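Local coordinates for putative integron gene cassette protein (PDB 3FUY), which is of unknown function, a small protein carried on a mobile integron gene cassette from an uncultured salt-marsh bacterium, at residues 45-49 against 175-179. Residues are numbered along the deposited sequence; the frame is centred on the assembly and turned at random.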
ATOM      1  N   PHE B  45      -6.432 -10.990   7.761  1.00 22.61           N
ATOM      2  CA  PHE B  45      -6.193  -9.611   7.351  1.00 24.63           C
ATOM      3  C   PHE B  45      -6.485  -8.686   8.522  1.00 22.45           C
ATOM      4  O   PHE B  45      -7.507  -8.830   9.180  1.00 22.46           O
ATOM      5  CB  PHE B  45      -7.086  -9.243   6.160  1.00 22.62           C
ATOM      6  CG  PHE B  45      -6.763  -7.916   5.547  1.00 21.76           C
ATOM      7  CD1 PHE B  45      -5.946  -7.843   4.425  1.00 23.63           C
ATOM      8  CD2 PHE B  45      -7.282  -6.739   6.072  1.00 23.14           C
ATOM      9  CE1 PHE B  45      -5.643  -6.613   3.842  1.00 23.98           C
ATOM     10  CE2 PHE B  45      -6.973  -5.501   5.503  1.00 20.82           C
ATOM     11  CZ  PHE B  45      -6.164  -5.443   4.377  1.00 24.33           C
ATOM     12  N   ALA B  46      -5.583  -7.750   8.802  1.00 21.55           N
ATOM     13  CA  ALA B  46      -5.864  -6.754   9.831  1.00 22.67           C
ATOM     14  C   ALA B  46      -5.441  -5.374   9.392  1.00 21.52           C
ATOM     15  O   ALA B  46      -4.471  -5.207   8.647  1.00 21.85           O
ATOM     16  CB  ALA B  46      -5.171  -7.124  11.146  1.00 25.01           C
ATOM     17  N   VAL B  47      -6.169  -4.379   9.876  1.00 21.93           N
ATOM     18  CA  VAL B  47      -5.733  -3.007   9.760  1.00 19.81           C
ATOM     19  C   VAL B  47      -5.051  -2.567  11.053  1.00 24.42           C
ATOM     20  O   VAL B  47      -5.591  -2.723  12.143  1.00 24.31           O
ATOM     21  CB  VAL B  47      -6.905  -2.060   9.443  1.00 21.57           C
ATOM     22  CG1 VAL B  47      -6.402  -0.631   9.310  1.00 23.76           C
ATOM     23  CG2 VAL B  47      -7.625  -2.502   8.151  1.00 22.66           C
ATOM     24  N   LEU B  48      -3.865  -1.991  10.919  1.00 23.16           N
ATOM     25  CA  LEU B  48      -3.197  -1.370  12.043  1.00 22.29           C
ATOM     26  C   LEU B  48      -3.364   0.157  11.995  1.00 26.40           C
ATOM     27  O   LEU B  48      -3.065   0.805  10.982  1.00 22.09           O
ATOM     28  CB  LEU B  48      -1.724  -1.744  12.056  1.00 24.26           C
ATOM     29  CG  LEU B  48      -0.872  -1.020  13.095  1.00 25.76           C
ATOM     30  CD1 LEU B  48      -1.364  -1.350  14.515  1.00 25.88           C
ATOM     31  CD2 LEU B  48       0.578  -1.421  12.908  1.00 22.07           C
ATOM     32  N   ARG B  49      -3.865   0.720  13.091  1.00 24.72           N
ATOM     33  CA  ARG B  49      -4.041   2.171  13.202  1.00 28.93           C
ATOM     34  C   ARG B  49      -3.348   2.712  14.440  1.00 28.15           C
ATOM     35  O   ARG B  49      -3.524   2.177  15.534  1.00 26.72           O
ATOM     36  CB  ARG B  49      -5.520   2.519  13.309  1.00 30.56           C
ATOM     37  CG  ARG B  49      -6.226   2.629  11.993  1.00 41.35           C
ATOM     38  CD  ARG B  49      -7.706   2.955  12.181  1.00 46.13           C
ATOM     39  NE  ARG B  49      -8.333   3.193  10.880  1.00 53.26           N
ATOM     40  CZ  ARG B  49      -8.843   4.359  10.497  1.00 53.63           C
ATOM     41  NH1 ARG B  49      -8.833   5.400  11.331  1.00 53.72           N
ATOM     42  NH2 ARG B  49      -9.378   4.478   9.286  1.00 53.44           N
ATOM     43  N   TYR B 175     -14.306  -4.714   6.692  1.00 25.23           N
ATOM     44  CA  TYR B 175     -13.208  -3.830   7.080  1.00 29.02           C
ATOM     45  C   TYR B 175     -13.487  -2.354   6.797  1.00 30.43           C
ATOM     46  O   TYR B 175     -12.654  -1.502   7.095  1.00 29.45           O
ATOM     47  CB  TYR B 175     -11.906  -4.251   6.378  1.00 25.67           C
ATOM     48  CG  TYR B 175     -11.401  -5.599   6.839  1.00 25.86           C
ATOM     49  CD1 TYR B 175     -10.428  -5.701   7.828  1.00 23.20           C
ATOM     50  CD2 TYR B 175     -11.923  -6.765   6.315  1.00 24.01           C
ATOM     51  CE1 TYR B 175      -9.972  -6.956   8.264  1.00 23.69           C
ATOM     52  CE2 TYR B 175     -11.483  -8.012   6.741  1.00 22.09           C
ATOM     53  CZ  TYR B 175     -10.506  -8.100   7.716  1.00 23.03           C
ATOM     54  OH  TYR B 175     -10.070  -9.341   8.134  1.00 25.27           O
ATOM     55  N   LYS B 176     -14.638  -2.064   6.199  1.00 29.96           N
ATOM     56  CA  LYS B 176     -14.985  -0.691   5.826  1.00 35.03           C
ATOM     57  C   LYS B 176     -14.842   0.336   6.953  1.00 35.15           C
ATOM     58  O   LYS B 176     -14.497   1.488   6.691  1.00 32.13           O
ATOM     59  CB  LYS B 176     -16.405  -0.616   5.272  1.00 37.98           C
ATOM     60  CG  LYS B 176     -16.538  -0.984   3.810  1.00 43.72           C
ATOM     61  CD  LYS B 176     -17.925  -0.598   3.299  1.00 52.31           C
ATOM     62  CE  LYS B 176     -18.283  -1.333   2.011  1.00 52.16           C
ATOM     63  NZ  LYS B 176     -19.729  -1.733   2.021  1.00 59.50           N
ATOM     64  N   ASP B 177     -15.104  -0.077   8.195  1.00 34.62           N
ATOM     65  CA  ASP B 177     -14.999   0.825   9.341  1.00 35.15           C
ATOM     66  C   ASP B 177     -13.601   1.358   9.511  1.00 37.82           C
ATOM     67  O   ASP B 177     -13.406   2.419  10.109  1.00 35.07           O
ATOM     68  CB  ASP B 177     -15.353   0.104  10.647  1.00 37.26           C
ATOM     69  CG  ASP B 177     -16.837  -0.080  10.833  1.00 45.71           C
ATOM     70  OD1 ASP B 177     -17.609   0.610  10.145  1.00 49.05           O
ATOM     71  OD2 ASP B 177     -17.232  -0.918  11.676  1.00 50.69           O
ATOM     72  N   PHE B 178     -12.624   0.596   9.021  1.00 32.06           N
ATOM     73  CA  PHE B 178     -11.230   0.812   9.393  1.00 29.83           C
ATOM     74  C   PHE B 178     -10.320   1.341   8.277  1.00 35.35           C
ATOM     75  O   PHE B 178      -9.152   1.654   8.514  1.00 37.50           O
ATOM     76  CB  PHE B 178     -10.668  -0.487   9.994  1.00 30.13           C
ATOM     77  CG  PHE B 178     -11.563  -1.100  11.043  1.00 30.87           C
ATOM     78  CD1 PHE B 178     -11.649  -0.545  12.325  1.00 29.57           C
ATOM     79  CD2 PHE B 178     -12.349  -2.194  10.741  1.00 29.00           C
ATOM     80  CE1 PHE B 178     -12.488  -1.095  13.282  1.00 28.32           C
ATOM     81  CE2 PHE B 178     -13.192  -2.755  11.699  1.00 31.54           C
ATOM     82  CZ  PHE B 178     -13.263  -2.202  12.968  1.00 29.52           C
ATOM     83  N   LEU B 179     -10.845   1.446   7.061  1.00 32.45           N
ATOM     84  CA  LEU B 179     -10.029   1.912   5.942  1.00 41.93           C
ATOM     85  C   LEU B 179     -10.506   3.251   5.378  1.00 47.15           C
ATOM     86  O   LEU B 179     -10.939   4.135   6.116  1.00 51.59           O
ATOM     87  CB  LEU B 179      -9.957   0.848   4.837  1.00 37.40           C
ATOM     88  CG  LEU B 179      -9.169  -0.401   5.242  1.00 37.29           C
ATOM     89  CD1 LEU B 179      -9.520  -1.599   4.375  1.00 36.10           C
ATOM     90  CD2 LEU B 179      -7.672  -0.113   5.200  1.00 33.05           C
ATOM     91  OXT LEU B 179     -10.455   3.480   4.170  1.00 53.42           O
TER
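Val47 stands at the middle of the contact, its CG2 methyl lying 3.8 Å from CD2 of Leu179 and touching CB of Phe178 and CD1 of Tyr175. The chi1 of -179° sets CG1 anti to the backbone N and CG2 beside it, which brings CG2 to these three side chains while CG1 lies against the carbonyl O of Phe178; a compact branched residue fits so short a gap between strand and chain end. Two residues back, Phe45 presents its edge to a face of Tyr175 in a T-shaped pair, ring planes at 81°, with Phe45 CD2 3.5 Å from Tyr175 CE1. A tyrosine serves both needs here, because its hydroxyl reaches on to donate a 2.8 Å hydrogen bond from OH to Phe45 O. Replacing Tyr175 by an alanine would probably leave that carbonyl without this donor and open a gap beside the Phe45 edge. Farther along the strand, the extended side chain of Arg49 carries its guanidinium to the Phe178 carbonyl, which accepts 2.9 Å bonds from both NE and NH2 of Arg49, the latter weak. The oxygen lies close to the guanidinium plane, so this forked grip should limit rotation of the group. The ring of Phe178 meets that of Tyr110. The arrangement is a C-terminal tail packed over the face of a mixed beta sheet opposite helix 59-79, which covers Ala46 and Leu48.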